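CS1 fimbrial subunit A (Escherichia coli, PDB 4HJI) forms polar pilus filaments on enterotoxigenic bacteria, fibres that enable the cells to colonize the epithelium of specific host organs. Local coordinates at residues 35-41 with 53-57; 59-64 with 118-122. All blocks are in the same frame, centred on the assembly; numbering follows the deposited sequence.

Interaction 1: 35-41 with 53-57; sequences LPNSVAL and HTINT
With CG1 of Val39 turned away from its own backbone N (chi1 167°) and the CB-CG bond of His53 extended likewise (chi1 -177°), the two side chains meet from opposite directions. The methyl lands over the centre of the imidazole, 3.5 Å from Val39 CG1 to the His53 ring centroid and nearly on the ring normal, a CH-pi contact. Val39 is modelled in two conformers, and the contact is described for one. A beta-branched valine suits the place, because its second methyl, CG2, also lies against the ring, 3.8 Å from His53 NE2, and more loosely near Ile55 CD1. Leu41 adds its CD2 beside the root of the imidazole, 3.8 Å from His53 CB.

At the other end, Leu35 crosses Ile55 at about a right angle, with Leu35 CD1 3.9 Å from Ile55 CG2. The same leucine methyl reaches the methyl of Thr57, at 3.8 Å between Leu35 CD1 and Thr57 CG2. Threonine can serve both a greasy neighbour and a polar one here, since its hydroxyl is hydrogen-bonded to the carbonyl of Gln125. Pro36 lays its ring CD 4.2 Å from Ile55 CD1.

No hydrogen bond joins the segments, and their axes stand 9.0 Å apart: within these segments the strands of the hairpin have splayed. Here Val39 and Leu41 bond to strand 163-173, which runs parallel to theirs, and His53 to Ile129 of strand 119-131, so the apolar side chains fill between diverging layers, as in the beta sandwich of the immunoglobulin-like pilins of the chaperone-usher family.

Interaction 2: 59-64 with 118-122; sequences VHTNDS and VNKVS
Asn119 lays its short side chain against Thr61 and Asn62, where strand 59-61 gives way to a turn. Its CB lies 3.4 Å from Thr61 O, and CG passes close to that same oxygen. Asn119 OD1 comes to 3.2 Å from Asn62 CA, while ND2 turns back to donate to its neighbour's carbonyl, 2.9 Å from Asn119 ND2 to Val118 O; the donor sits well above that carbonyl's plane. With an alanine here the Val118 carbonyl would probably lose its amide partner, and a gap would be likely to open beside Asn62 CA.

Lys120, with a long flexible chain, bends at chi2 (-97°) to fold over Ser64. The short serine side chain suits the place, yet the packing is tight, 3.5 Å from Ser64 CB to Lys120 CD, and the lysine's chi2 is off its usual values. Across the sheet's other side, Val121 and His60 lie side by side, and CG2 of Val121, in one of its two conformers, covers a face of the imidazole.

Backbone bonds pair Thr61 with Lys120: Thr61 N to Lys120 O is 3.1 Å, its return bond weak. Ser122 N donates to Val59 O, but Val59 N finds the serine hydroxyl instead of a carbonyl, 2.8 Å from Ser122 OG and nearly straight. Thr61 OG1 accepts from Asp63 N, an ST turn, where the chain leaves the antiparallel pair at this end of the pilin's beta sandwich.

Following the chain from the N terminus, strand 25-29 comes first, later to lie beside strand 49-61. The chain then runs through 35-41, and interaction 1 closes the loop of 11 residues before 53-57, spanning the hairpin of strands 38-44 and 49-61. Strand 49-61, interrupted by a bulge or short loop, ends within 59-64, where interaction 2 opens. It closes a far longer excursion of 53 residues, returning at 118-122 on strand 119-131. The two closures stand in series, neither nested nor crossed, their centres 22 Å apart. Strand 49-61 is thus shared: its earlier part faces strand 38-44, while strand 119-131 runs beside it at both contacts.

Interaction 1: 35-41 with 53-57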
# COMPACT_ATOMS: atom_id res chain seq x y z
N LEU A 35 -3.65 3.75 9.68
CA LEU A 35 -3.39 3.94 8.28
C LEU A 35 -4.64 4.54 7.62
O LEU A 35 -5.78 4.20 8.01
CB LEU A 35 -3.03 2.58 7.67
CG LEU A 35 -2.20 2.61 6.44
CD1 LEU A 35 -0.82 3.23 6.68
CD2 LEU A 35 -2.03 1.17 5.95
N PRO A 36 -4.47 5.46 6.66
CA PRO A 36 -5.68 5.93 5.96
C PRO A 36 -6.42 4.80 5.27
O PRO A 36 -5.80 3.86 4.78
CB PRO A 36 -5.14 6.92 4.93
CG PRO A 36 -3.76 7.24 5.38
CD PRO A 36 -3.24 6.07 6.13
N ASN A 37 -7.75 4.86 5.27
CA ASN A 37 -8.54 3.86 4.55
C ASN A 37 -8.97 4.35 3.17
O ASN A 37 -9.66 3.64 2.45
CB ASN A 37 -9.75 3.39 5.38
CG ASN A 37 -10.84 4.42 5.53
OD1 ASN A 37 -10.72 5.57 5.14
ND2 ASN A 37 -11.94 3.99 6.16
N SER A 38 -8.58 5.58 2.83
CA SER A 38 -8.90 6.21 1.55
C SER A 38 -7.71 7.04 1.08
O SER A 38 -7.03 7.65 1.91
CB SER A 38 -10.12 7.13 1.69
OG SER A 38 -11.21 6.45 2.29
N VAL A 39 -7.44 7.05 -0.23
CA VAL A 39 -6.39 7.88 -0.84
C VAL A 39 -6.94 8.42 -2.16
O VAL A 39 -7.55 7.67 -2.91
CB VAL A 39 -5.10 7.05 -1.10
CG1 VAL A 39 -4.13 7.80 -2.02
CG2 VAL A 39 -4.46 6.68 0.23
N ALA A 40 -6.80 9.71 -2.40
CA ALA A 40 -7.13 10.28 -3.70
C ALA A 40 -5.82 10.66 -4.36
O ALA A 40 -5.06 11.47 -3.80
CB ALA A 40 -8.01 11.51 -3.55
N LEU A 41 -5.54 10.09 -5.53
CA LEU A 41 -4.31 10.39 -6.26
C LEU A 41 -4.41 11.69 -7.03
O LEU A 41 -5.50 12.14 -7.40
CB LEU A 41 -3.95 9.26 -7.21
CG LEU A 41 -3.94 7.86 -6.61
CD1 LEU A 41 -3.65 6.87 -7.71
CD2 LEU A 41 -2.91 7.78 -5.50
N HIS A 53 1.84 8.43 -4.44
CA HIS A 53 1.31 8.80 -3.13
C HIS A 53 2.05 8.04 -2.05
O HIS A 53 1.95 6.82 -1.96
CB HIS A 53 -0.17 8.51 -3.03
CG HIS A 53 -0.77 8.94 -1.74
ND1 HIS A 53 -1.39 10.17 -1.58
CD2 HIS A 53 -0.90 8.31 -0.54
CE1 HIS A 53 -1.89 10.26 -0.36
NE2 HIS A 53 -1.59 9.16 0.30
N THR A 54 2.76 8.78 -1.20
CA THR A 54 3.62 8.20 -0.18
C THR A 54 3.07 8.44 1.22
O THR A 54 2.65 9.57 1.58
CB THR A 54 5.06 8.72 -0.33
OG1 THR A 54 5.54 8.37 -1.62
CG2 THR A 54 5.99 8.12 0.74
N ILE A 55 3.04 7.37 2.00
CA ILE A 55 2.55 7.35 3.37
C ILE A 55 3.73 6.91 4.25
O ILE A 55 4.29 5.82 4.03
CB ILE A 55 1.36 6.36 3.55
CG1 ILE A 55 0.19 6.70 2.61
CG2 ILE A 55 0.87 6.34 4.99
CD1 ILE A 55 -0.94 5.71 2.61
N ASN A 56 4.13 7.76 5.19
CA ASN A 56 5.10 7.41 6.20
C ASN A 56 4.45 6.52 7.25
O ASN A 56 3.43 6.89 7.83
CB ASN A 56 5.67 8.70 6.83
CG ASN A 56 6.38 9.57 5.81
OD1 ASN A 56 5.95 10.69 5.50
ND2 ASN A 56 7.46 9.06 5.28
N THR A 57 5.02 5.34 7.48
CA THR A 57 4.41 4.33 8.35
C THR A 57 5.41 3.77 9.34
O THR A 57 6.62 3.98 9.20
CB THR A 57 3.88 3.14 7.53
OG1 THR A 57 4.99 2.42 6.97
CG2 THR A 57 3.00 3.61 6.41

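Interaction 2: 59-64 with 118-122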
# COMPACT_ATOMS: atom_id res chain seq x y z
N VAL A 59 5.88 -0.12 11.64
CA VAL A 59 5.40 -1.44 11.96
C VAL A 59 5.42 -1.62 13.48
O VAL A 59 6.43 -1.35 14.12
CB VAL A 59 6.26 -2.53 11.28
CG1 VAL A 59 5.82 -3.91 11.73
CG2 VAL A 59 6.16 -2.39 9.77
N HIS A 60 4.29 -2.07 14.03
CA HIS A 60 4.19 -2.45 15.43
C HIS A 60 4.18 -3.96 15.55
O HIS A 60 3.49 -4.62 14.79
CB HIS A 60 2.89 -1.98 16.04
CG HIS A 60 2.87 -0.53 16.34
ND1 HIS A 60 2.44 -0.04 17.55
CD2 HIS A 60 3.17 0.55 15.58
CE1 HIS A 60 2.52 1.28 17.54
NE2 HIS A 60 2.94 1.66 16.35
N THR A 61 4.94 -4.50 16.49
CA THR A 61 4.93 -5.93 16.69
C THR A 61 5.00 -6.27 18.16
O THR A 61 5.46 -5.46 18.97
CB THR A 61 6.11 -6.59 15.94
OG1 THR A 61 6.05 -8.02 16.08
CG2 THR A 61 7.47 -6.07 16.45
N ASN A 62 4.55 -7.48 18.50
CA ASN A 62 4.73 -8.05 19.83
C ASN A 62 5.96 -8.95 19.95
O ASN A 62 6.16 -9.57 20.99
CB ASN A 62 3.48 -8.80 20.29
CG ASN A 62 3.29 -10.13 19.59
OD1 ASN A 62 4.13 -10.58 18.79
ND2 ASN A 62 2.17 -10.78 19.89
N ASP A 63 6.75 -9.04 18.88
CA ASP A 63 8.02 -9.77 18.91
C ASP A 63 9.05 -9.14 17.98
O ASP A 63 9.01 -9.31 16.75
CB ASP A 63 7.83 -11.25 18.58
CG ASP A 63 9.08 -12.09 18.86
OD1 ASP A 63 10.17 -11.52 19.14
OD2 ASP A 63 8.98 -13.33 18.82
N SER A 64 9.98 -8.42 18.60
CA SER A 64 11.02 -7.69 17.90
C SER A 64 12.11 -8.58 17.29
O SER A 64 12.94 -8.10 16.51
CB SER A 64 11.65 -6.67 18.85
OG SER A 64 12.85 -6.15 18.30
N VAL A 118 5.76 -2.10 26.24
CA VAL A 118 6.10 -3.53 26.24
C VAL A 118 6.25 -4.10 24.83
O VAL A 118 6.72 -5.22 24.65
CB VAL A 118 5.05 -4.35 27.02
CG1 VAL A 118 4.96 -3.88 28.46
CG2 VAL A 118 3.69 -4.26 26.37
N ASN A 119 5.83 -3.32 23.84
CA ASN A 119 6.01 -3.69 22.45
C ASN A 119 6.97 -2.76 21.73
O ASN A 119 7.62 -1.91 22.35
CB ASN A 119 4.64 -3.81 21.77
CG ASN A 119 4.08 -5.21 21.89
OD1 ASN A 119 3.17 -5.59 21.17
ND2 ASN A 119 4.64 -5.98 22.79
N LYS A 120 7.06 -2.94 20.42
CA LYS A 120 8.21 -2.51 19.66
C LYS A 120 7.72 -1.88 18.38
O LYS A 120 6.75 -2.35 17.78
CB LYS A 120 9.08 -3.74 19.37
CG LYS A 120 9.82 -4.26 20.60
CD LYS A 120 11.26 -3.74 20.66
CE LYS A 120 12.12 -4.51 21.64
NZ LYS A 120 11.45 -4.79 22.94
N VAL A 121 8.36 -0.78 17.99
CA VAL A 121 7.94 -0.04 16.80
C VAL A 121 9.15 0.17 15.90
O VAL A 121 10.23 0.51 16.38
CB VAL A 121 7.25 1.33 17.11
CG1 VAL A 121 6.56 1.90 15.88
CG2 VAL A 121 6.31 1.25 18.31
N SER A 122 8.94 -0.01 14.60
CA SER A 122 10.02 0.12 13.62
C SER A 122 10.37 1.59 13.39
O SER A 122 9.60 2.48 13.74
CB SER A 122 9.58 -0.50 12.29
OG SER A 122 8.63 0.34 11.65